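Local coordinates for D-glyceraldehyde dehydrogenase (NADP(+)) (Thermoplasma acidophilum, PDB 5IZD), which catalyses the NADP-dependent oxidation of D-glyceraldehyde to (R)-glycerate in the non-phosphorylated Entner-Doudoroff pathway, working as a homotetramer, at residues R79-E83 / A97-D102; I85-N90 / T177-W183; E89-P93 / W148-A152. All coordinates share one frame; numbering follows the deposited sequence.

From the N terminus, helix 79-90 turns at Gly91 and runs back as helix 94-112, and contact 1 closes this short loop between residues 79-83 and 97-102. Contacts 2 and 3 both leave from inside that loop, from the C-terminal part of helix 79-90 and the turn after it, and land well beyond it, so each crosses contact 1. They share Glu89 and Asn90: contact 3 goes to the loop after strand 130-145, while contact 2 reaches further, past strand 168-172, to the start of helix 178-190. Together they tie the helical hairpin to two neighbouring elements of the cofactor-binding domain. Glu100 joins contacts 1 and 3 through Lys92, and Ser180 joins contacts 2 and 3 through Pro151.

Contact 1 of 3, residues R79-E83 / A97-D102; sequences RAELE and AKEEVD
Arg79 reaches across to Asp102 with both ends of its guanidinium, NH1 and NH2, and the two nitrogens share the single oxygen OD1 (NH2 to Asp102 OD1, 2.9 Å). The two planes stand 82° apart, so this is not a flat paired salt bridge. CG lies between the backbone N and carbonyl carbon (chi1 61°), and a bend at chi3 turns the guanidinium along its own helix toward Glu83, one turn on. There NE and NH1 both bond Glu83 OE2, with NH1 to Glu83 OE2 at 2.8 Å. Gripped at its edge by two carboxylates, the guanidinium is fixed in rotation, and Val101 CG1 lies 3.8 Å above one face. Leu82 CD2 meets Val101 CG2 at 3.7 Å. Glu83 then runs over the start of Lys98, its CD 3.4 Å from Lys98 CG, while its CG packs on Val101 CG2. Its carbonyl O lies against Ala97 CB, where the backbones come nearest. The salt-bridge network of Arg79, Glu83 and Asp102 thus flanks the Leu82-Val101 packing where segments 79-83 and 97-102, parts of hairpin helices 79-90 and 94-112, cross at 126° between their N-to-C directions. Beyond, Leu82 also packs on Ser180 and Trp183 of helix 178-190.

Contact 2 of 3, residues I85-N90 / T177-W183; sequences IIMEEN and TPGSAEW
Glu89 projects from the end of its helix straight at the first turn of helix 178-190. Its CB already points that way, and CG, anti to the carbonyl carbon (chi1 -68°), starts an extended chain that carries CD to 3.4 Å from Gly179 N. At the tip the oxygens divide the work. OE1 accepts a hydrogen bond from Gly179 N at 2.8 Å, on its syn side, and also lies against Pro178 CD. OE2 accepts from Ser180 N at 3.2 Å, which meets it from above the carboxylate plane, and rests near Thr177 CA. A water donates to Glu89 OE2 at 2.6 Å. The same water donates to Asn90 OD1, whose amide ND2 bonds Trp148 O, and accepts from Ser180 OG. The carboxylate is therefore held by two backbone N-H groups and a water at a helix N terminus, which would be expected to ease its negative charge. Gly179, with no side chain, lets it come right up to the backbone. An alanine in place of Glu89 would probably leave the N-H groups of Gly179 and Ser180 without their acceptor and the water without one of its partners. Further back, Ile85 lays CG2 over Ser180 N and brings CD1 to 3.7 Å from Trp183 CD1, while the indole NE1 bonds Glu81. Helical segments 85-90 and 178-183 run nearly antiparallel, at 155°; helix 94-112 touches Ile86, and strand 198-200 meets Ala181 and Glu182.

Contact 3 of 3, residues E89-P93 / W148-A152; sequences ENGKP and WNFPA. With NAP (NADP nicotinamide-adenine-dinucleotide phosphate), chain I.
Lys92 and Asn149 meet through a bend in the lysine chain: CG is anti to the carbonyl carbon, chi2 is turned to -149°, and the extended remainder sets NZ in the carbonyl plane of Asn149, 2.8 Å from its O. Glu100 of helix 94-112 holds the same ammonium in a salt bridge. NZ also comes to 3.3 Å from Phe150 CD1, the two side chains crossing at about a right angle. Alongside, the amide of Asn90 uses ND2 to bond Trp148 O at 2.7 Å, with the acceptor almost in the amide plane and the donor tilted 19° from the carbonyl plane. Its OD1 lies 3.4 Å from Pro151 CG, so the amide touches the Pro151 ring as well as the carbonyl. Two successive carbonyls of the loop are thus pinned by two side chains from around the end of helix 79-90, where Gly91, with positive phi, turns the chain away. The pinned loop carries working groups. Trp148 bonds O2N of the nicotinamide-side phosphate of NADP through NE1, at 2.8 Å and 154°. Asn149, which probably stabilises the transition state as in related enzymes, directs ND2 to Gln279 O and to the sulfinic oxygen of the modified cysteine at position 281, consistent with the oxyanion hole of the aldehyde dehydrogenases. In the fold, the loop bridges strand 130-145 and helix 153-164, with helix 94-112 packing on Phe150 and Pro151 and helix 178-190 on Ala152.

Contact 1 of 3, residues R79-E83 / A97-D102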
loop_
_atom_site.group_PDB
_atom_site.type_symbol
_atom_site.label_atom_id
_atom_site.label_comp_id
_atom_site.label_asym_id
_atom_site.label_seq_id
_atom_site.Cartn_x
_atom_site.Cartn_y
_atom_site.Cartn_z
ATOM N N ARG A 79 30.811 8.957 17.948
ATOM C CA ARG A 79 29.757 8.544 18.883
ATOM C C ARG A 79 30.044 8.744 20.343
ATOM O O ARG A 79 29.214 9.183 21.072
ATOM C CB ARG A 79 29.218 7.145 18.611
ATOM C CG ARG A 79 30.186 6.004 18.697
ATOM C CD ARG A 79 29.474 4.680 18.533
ATOM N NE ARG A 79 28.542 4.478 19.600
ATOM C CZ ARG A 79 27.476 3.712 19.560
ATOM N NH1 ARG A 79 26.732 3.611 20.626
ATOM N NH2 ARG A 79 27.154 3.042 18.471
ATOM N N ALA A 80 31.250 8.414 20.736
ATOM C CA ALA A 80 31.715 8.631 22.096
ATOM C C ALA A 80 31.406 10.031 22.655
ATOM O O ALA A 80 31.001 10.147 23.805
ATOM C CB ALA A 80 33.232 8.376 22.195
ATOM N N GLU A 81 31.588 11.075 21.856
ATOM C CA GLU A 81 31.308 12.437 22.314
ATOM C C GLU A 81 29.811 12.599 22.689
ATOM O O GLU A 81 29.440 13.209 23.702
ATOM C CB GLU A 81 31.702 13.451 21.241
ATOM C CG GLU A 81 33.207 13.541 20.955
ATOM C CD GLU A 81 33.478 14.509 19.786
ATOM O OE1 GLU A 81 32.498 15.112 19.256
ATOM O OE2 GLU A 81 34.624 14.640 19.340
ATOM N N LEU A 82 28.948 11.974 21.935
ATOM C CA LEU A 82 27.537 12.061 22.226
ATOM C C LEU A 82 27.122 11.247 23.451
ATOM O O LEU A 82 26.309 11.707 24.235
ATOM C CB LEU A 82 26.716 11.620 21.003
ATOM C CG LEU A 82 25.223 11.737 21.254
ATOM C CD1 LEU A 82 24.805 13.158 21.603
ATOM C CD2 LEU A 82 24.487 11.287 20.007
ATOM N N GLU A 83 27.736 10.101 23.626
ATOM C CA GLU A 83 27.521 9.231 24.752
ATOM C C GLU A 83 27.860 9.989 26.043
ATOM O O GLU A 83 27.136 9.982 26.991
ATOM C CB GLU A 83 28.369 7.989 24.583
ATOM C CG GLU A 83 27.745 6.944 23.657
ATOM C CD GLU A 83 28.677 5.831 23.253
ATOM O OE1 GLU A 83 29.780 5.697 23.785
ATOM O OE2 GLU A 83 28.315 5.059 22.385
ATOM N N ALA A 97 23.275 5.221 27.834
ATOM C CA ALA A 97 23.824 6.259 26.956
ATOM C C ALA A 97 24.265 5.619 25.634
ATOM O O ALA A 97 23.939 6.136 24.574
ATOM C CB ALA A 97 25.004 7.013 27.619
ATOM N N LYS A 98 24.964 4.498 25.681
ATOM C CA LYS A 98 25.402 3.823 24.439
ATOM C C LYS A 98 24.203 3.296 23.599
ATOM O O LYS A 98 24.186 3.448 22.401
ATOM C CB LYS A 98 26.401 2.703 24.747
ATOM C CG LYS A 98 27.706 3.244 25.271
ATOM C CD LYS A 98 28.725 2.168 25.590
ATOM C CE LYS A 98 30.040 2.849 25.918
ATOM N NZ LYS A 98 31.070 1.832 26.184
ATOM N N GLU A 99 23.201 2.742 24.277
ATOM C CA GLU A 99 21.991 2.270 23.627
ATOM C C GLU A 99 21.241 3.422 22.928
ATOM O O GLU A 99 20.823 3.278 21.790
ATOM C CB GLU A 99 21.121 1.487 24.634
ATOM C CG GLU A 99 19.662 1.447 24.350
ATOM C CD GLU A 99 18.919 0.518 25.297
ATOM O OE1 GLU A 99 17.987 -0.153 24.787
ATOM O OE2 GLU A 99 19.224 0.495 26.509
ATOM N N GLU A 100 21.157 4.576 23.561
ATOM C CA GLU A 100 20.516 5.709 22.947
ATOM C C GLU A 100 21.198 6.153 21.658
ATOM O O GLU A 100 20.552 6.481 20.696
ATOM C CB GLU A 100 20.338 6.862 23.907
ATOM C CG GLU A 100 19.588 7.997 23.266
ATOM C CD GLU A 100 19.053 9.016 24.222
ATOM O OE1 GLU A 100 19.181 8.859 25.435
ATOM O OE2 GLU A 100 18.504 9.982 23.747
ATOM N N VAL A 101 22.517 6.139 21.653
ATOM C CA VAL A 101 23.278 6.519 20.491
ATOM C C VAL A 101 23.160 5.447 19.387
ATOM O O VAL A 101 23.106 5.745 18.234
ATOM C CB VAL A 101 24.722 6.884 20.871
ATOM C CG1 VAL A 101 25.522 7.212 19.646
ATOM C CG2 VAL A 101 24.705 8.070 21.820
ATOM N N ASP A 102 23.088 4.197 19.780
ATOM C CA ASP A 102 22.878 3.114 18.863
ATOM C C ASP A 102 21.579 3.452 18.096
ATOM O O ASP A 102 21.508 3.369 16.913
ATOM C CB ASP A 102 22.653 1.827 19.640
ATOM C CG ASP A 102 23.933 1.109 20.011
ATOM O OD1 ASP A 102 24.996 1.522 19.594
ATOM O OD2 ASP A 102 23.865 0.100 20.699
#

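Contact 2 of 3, residues I85-N90 / T177-W183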
loop_
_atom_site.group_PDB
_atom_site.type_symbol
_atom_site.label_atom_id
_atom_site.label_comp_id
_atom_site.label_asym_id
_atom_site.label_seq_id
_atom_site.Cartn_x
_atom_site.Cartn_y
_atom_site.Cartn_z
ATOM N N ILE A 85 28.002 13.358 26.466
ATOM C CA ILE A 85 27.068 14.468 26.701
ATOM C C ILE A 85 25.779 13.974 27.385
ATOM O O ILE A 85 25.313 14.578 28.358
ATOM C CB ILE A 85 26.707 15.149 25.379
ATOM C CG1 ILE A 85 27.945 15.927 24.902
ATOM C CG2 ILE A 85 25.498 16.049 25.543
ATOM C CD1 ILE A 85 27.900 16.309 23.447
ATOM N N ILE A 86 25.241 12.857 26.899
ATOM C CA ILE A 86 24.082 12.275 27.528
ATOM C C ILE A 86 24.354 11.866 28.970
ATOM O O ILE A 86 23.510 12.115 29.820
ATOM C CB ILE A 86 23.557 11.079 26.707
ATOM C CG1 ILE A 86 23.035 11.571 25.348
ATOM C CG2 ILE A 86 22.492 10.323 27.484
ATOM C CD1 ILE A 86 22.951 10.469 24.343
ATOM N N MET A 87 25.514 11.253 29.255
ATOM C CA MET A 87 25.832 10.875 30.633
ATOM C C MET A 87 25.960 12.105 31.482
ATOM O O MET A 87 25.472 12.105 32.602
ATOM C CB MET A 87 27.071 9.975 30.760
ATOM C CG MET A 87 26.853 8.593 30.098
ATOM S SD MET A 87 28.283 7.531 30.455
ATOM C CE MET A 87 29.432 8.176 29.236
ATOM N N GLU A 88 26.517 13.178 30.924
ATOM C CA GLU A 88 26.714 14.438 31.694
ATOM C C GLU A 88 25.369 15.192 31.903
ATOM O O GLU A 88 25.060 15.615 33.024
ATOM C CB GLU A 88 27.743 15.376 31.032
ATOM C CG GLU A 88 29.220 14.952 31.077
ATOM N N GLU A 89 24.564 15.345 30.844
ATOM C CA GLU A 89 23.303 16.095 30.950
ATOM C C GLU A 89 22.173 15.391 31.660
ATOM O O GLU A 89 21.315 16.020 32.276
ATOM C CB GLU A 89 22.791 16.548 29.566
ATOM C CG GLU A 89 23.665 17.622 28.888
ATOM C CD GLU A 89 22.934 18.310 27.689
ATOM O OE1 GLU A 89 23.066 19.559 27.600
ATOM O OE2 GLU A 89 22.222 17.642 26.862
ATOM N N ASN A 90 22.133 14.085 31.513
ATOM C CA ASN A 90 21.010 13.281 32.006
ATOM C C ASN A 90 21.403 12.358 33.158
ATOM O O ASN A 90 20.545 11.945 33.891
ATOM C CB ASN A 90 20.413 12.451 30.873
ATOM C CG ASN A 90 19.666 13.294 29.840
ATOM O OD1 ASN A 90 20.260 14.150 29.153
ATOM N ND2 ASN A 90 18.362 13.076 29.728
ATOM N N THR A 177 18.173 19.803 28.342
ATOM C CA THR A 177 19.107 19.013 27.543
ATOM C C THR A 177 19.467 19.682 26.201
ATOM O O THR A 177 19.410 19.036 25.158
ATOM C CB THR A 177 18.580 17.584 27.233
ATOM O OG1 THR A 177 17.360 17.667 26.477
ATOM C CG2 THR A 177 18.350 16.761 28.476
ATOM N N PRO A 178 19.954 20.942 26.240
ATOM C CA PRO A 178 20.363 21.548 24.997
ATOM C C PRO A 178 21.556 20.869 24.252
ATOM O O PRO A 178 21.617 20.950 23.029
ATOM C CB PRO A 178 20.753 22.957 25.438
ATOM C CG PRO A 178 21.266 22.807 26.832
ATOM C CD PRO A 178 20.224 21.830 27.383
ATOM N N GLY A 179 22.493 20.259 24.989
ATOM C CA GLY A 179 23.838 19.886 24.486
ATOM C C GLY A 179 23.753 18.747 23.443
ATOM O O GLY A 179 24.416 18.764 22.391
ATOM N N SER A 180 22.947 17.751 23.737
ATOM C CA SER A 180 22.908 16.592 22.846
ATOM C C SER A 180 22.257 16.995 21.509
ATOM O O SER A 180 22.697 16.582 20.436
ATOM C CB SER A 180 22.263 15.386 23.554
ATOM O OG SER A 180 20.958 15.697 23.976
ATOM N N ALA A 181 21.283 17.893 21.568
ATOM C CA ALA A 181 20.603 18.343 20.362
ATOM C C ALA A 181 21.582 19.157 19.503
ATOM O O ALA A 181 21.673 18.985 18.303
ATOM C CB ALA A 181 19.407 19.176 20.730
ATOM N N GLU A 182 22.302 20.057 20.161
ATOM C CA GLU A 182 23.237 20.922 19.470
ATOM C C GLU A 182 24.253 20.085 18.787
ATOM O O GLU A 182 24.668 20.409 17.707
ATOM C CB GLU A 182 23.993 21.843 20.423
ATOM C CG GLU A 182 24.691 22.970 19.669
ATOM C CD GLU A 182 25.948 23.443 20.297
ATOM O OE1 GLU A 182 26.730 22.576 20.768
ATOM O OE2 GLU A 182 26.163 24.699 20.312
ATOM N N TRP A 183 24.731 19.062 19.474
ATOM C CA TRP A 183 25.783 18.215 18.912
ATOM C C TRP A 183 25.300 17.457 17.618
ATOM O O TRP A 183 26.013 17.415 16.587
ATOM C CB TRP A 183 26.310 17.281 19.983
ATOM C CG TRP A 183 27.455 16.423 19.589
ATOM C CD1 TRP A 183 28.758 16.670 19.834
ATOM C CD2 TRP A 183 27.405 15.146 18.866
ATOM N NE1 TRP A 183 29.536 15.645 19.339
ATOM C CE2 TRP A 183 28.734 14.682 18.775
ATOM C CE3 TRP A 183 26.387 14.364 18.345
ATOM C CZ2 TRP A 183 29.073 13.485 18.128
ATOM C CZ3 TRP A 183 26.705 13.129 17.703
ATOM C CH2 TRP A 183 28.044 12.719 17.599
HETATM O O HOH W 1 21.685 15.079 26.710
#

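Contact 3 of 3, residues E89-P93 / W148-A152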
loop_
_atom_site.group_PDB
_atom_site.type_symbol
_atom_site.label_atom_id
_atom_site.label_comp_id
_atom_site.label_asym_id
_atom_site.label_seq_id
_atom_site.Cartn_x
_atom_site.Cartn_y
_atom_site.Cartn_z
ATOM N N GLU A 89 24.564 15.345 30.844
ATOM C CA GLU A 89 23.303 16.095 30.950
ATOM C C GLU A 89 22.173 15.391 31.660
ATOM O O GLU A 89 21.315 16.020 32.276
ATOM C CB GLU A 89 22.791 16.548 29.566
ATOM C CG GLU A 89 23.665 17.622 28.888
ATOM C CD GLU A 89 22.934 18.310 27.689
ATOM O OE1 GLU A 89 23.066 19.559 27.600
ATOM O OE2 GLU A 89 22.222 17.642 26.862
ATOM N N ASN A 90 22.133 14.085 31.513
ATOM C CA ASN A 90 21.010 13.281 32.006
ATOM C C ASN A 90 21.403 12.358 33.158
ATOM O O ASN A 90 20.545 11.945 33.891
ATOM C CB ASN A 90 20.413 12.451 30.873
ATOM C CG ASN A 90 19.666 13.294 29.840
ATOM O OD1 ASN A 90 20.260 14.150 29.153
ATOM N ND2 ASN A 90 18.362 13.076 29.728
ATOM N N GLY A 91 22.695 12.053 33.321
ATOM C CA GLY A 91 23.159 11.130 34.374
ATOM C C GLY A 91 22.803 9.693 34.033
ATOM O O GLY A 91 22.825 8.839 34.914
ATOM N N LYS A 92 22.490 9.402 32.761
ATOM C CA LYS A 92 22.142 8.022 32.348
ATOM C C LYS A 92 23.272 7.026 32.579
ATOM O O LYS A 92 24.452 7.341 32.309
ATOM C CB LYS A 92 21.815 7.932 30.858
ATOM C CG LYS A 92 20.622 8.746 30.425
ATOM C CD LYS A 92 19.859 8.130 29.256
ATOM C CE LYS A 92 18.800 9.122 28.818
ATOM N NZ LYS A 92 17.920 8.532 27.819
ATOM N N PRO A 93 22.934 5.819 33.065
ATOM C CA PRO A 93 23.984 4.797 33.063
ATOM C C PRO A 93 24.626 4.584 31.679
ATOM O O PRO A 93 23.929 4.702 30.640
ATOM C CB PRO A 93 23.228 3.557 33.510
ATOM C CG PRO A 93 22.185 4.084 34.442
ATOM C CD PRO A 93 21.716 5.309 33.720
ATOM N N TRP A 148 13.394 15.974 27.290
ATOM C CA TRP A 148 14.703 15.770 27.926
ATOM C C TRP A 148 15.012 14.289 28.139
ATOM O O TRP A 148 16.203 13.937 28.371
ATOM C CB TRP A 148 14.802 16.507 29.295
ATOM C CG TRP A 148 13.597 16.289 30.185
ATOM C CD1 TRP A 148 12.519 17.101 30.295
ATOM C CD2 TRP A 148 13.330 15.150 31.003
ATOM N NE1 TRP A 148 11.612 16.568 31.168
ATOM C CE2 TRP A 148 12.086 15.352 31.602
ATOM C CE3 TRP A 148 14.041 14.005 31.312
ATOM C CZ2 TRP A 148 11.507 14.407 32.500
ATOM C CZ3 TRP A 148 13.464 13.054 32.172
ATOM C CH2 TRP A 148 12.224 13.279 32.780
ATOM N N ASN A 149 13.996 13.431 28.119
ATOM C CA ASN A 149 14.189 12.080 28.588
ATOM C C ASN A 149 15.018 11.200 27.643
ATOM O O ASN A 149 15.837 10.408 28.119
ATOM C CB ASN A 149 12.869 11.470 29.009
ATOM C CG ASN A 149 11.917 11.187 27.819
ATOM O OD1 ASN A 149 11.937 11.876 26.786
ATOM N ND2 ASN A 149 11.114 10.138 27.957
ATOM N N PHE A 150 14.823 11.353 26.314
ATOM C CA PHE A 150 15.657 10.723 25.285
ATOM C C PHE A 150 16.115 11.859 24.396
ATOM O O PHE A 150 15.661 12.014 23.228
ATOM C CB PHE A 150 14.913 9.616 24.533
ATOM C CG PHE A 150 14.581 8.455 25.426
ATOM C CD1 PHE A 150 15.564 7.504 25.734
ATOM C CD2 PHE A 150 13.382 8.410 26.090
ATOM C CE1 PHE A 150 15.320 6.484 26.662
ATOM C CE2 PHE A 150 13.137 7.414 27.031
ATOM C CZ PHE A 150 14.103 6.446 27.315
ATOM N N PRO A 151 17.042 12.662 24.933
ATOM C CA PRO A 151 17.362 13.922 24.314
ATOM C C PRO A 151 18.149 13.818 22.993
ATOM O O PRO A 151 18.381 14.862 22.352
ATOM C CB PRO A 151 18.229 14.625 25.398
ATOM C CG PRO A 151 18.969 13.481 26.048
ATOM C CD PRO A 151 17.958 12.343 26.051
ATOM N N ALA A 152 18.689 12.647 22.651
ATOM C CA ALA A 152 19.386 12.455 21.378
ATOM C C ALA A 152 18.467 11.625 20.454
ATOM O O ALA A 152 18.275 11.979 19.287
ATOM C CB ALA A 152 20.703 11.750 21.587
HETATM P PA NAP I . 7.358 19.366 28.321
HETATM O O1A NAP I . 7.067 20.618 29.088
HETATM O O2A NAP I . 6.203 18.659 27.643
HETATM O O5B NAP I . 8.525 19.702 27.228
HETATM C C5B NAP I . 8.600 19.139 25.899
HETATM C C4B NAP I . 9.090 20.197 24.892
HETATM O O4B NAP I . 8.077 21.205 24.708
HETATM C C3B NAP I . 10.333 20.965 25.385
HETATM O O3B NAP I . 11.154 21.331 24.244
HETATM C C2B NAP I . 9.737 22.189 26.024
HETATM O O2B NAP I . 10.665 23.254 26.211
HETATM C C1B NAP I . 8.634 22.509 25.052
HETATM N N9A NAP I . 7.579 23.400 25.558
HETATM C C8A NAP I . 7.235 23.670 26.846
HETATM N N7A NAP I . 6.248 24.536 26.926
HETATM C C5A NAP I . 5.924 24.807 25.592
HETATM C C6A NAP I . 4.963 25.632 25.005
HETATM N N6A NAP I . 4.092 26.359 25.715
HETATM N N1A NAP I . 4.901 25.684 23.658
HETATM C C2A NAP I . 5.787 24.974 22.936
HETATM N N3A NAP I . 6.748 24.174 23.417
HETATM C C4A NAP I . 6.746 24.131 24.768
HETATM O O3 NAP I . 8.067 18.356 29.321
HETATM P PN NAP I . 8.458 18.519 30.874
HETATM O O1N NAP I . 9.507 19.604 31.036
HETATM O O2N NAP I . 8.908 17.186 31.420
HETATM O O5D NAP I . 7.141 18.961 31.562
HETATM P P2B NAP I . 11.216 23.567 27.744
HETATM O O1X NAP I . 12.116 24.807 27.618
HETATM O O2X NAP I . 12.005 22.428 28.187
HETATM O O3X NAP I . 10.064 23.863 28.644
#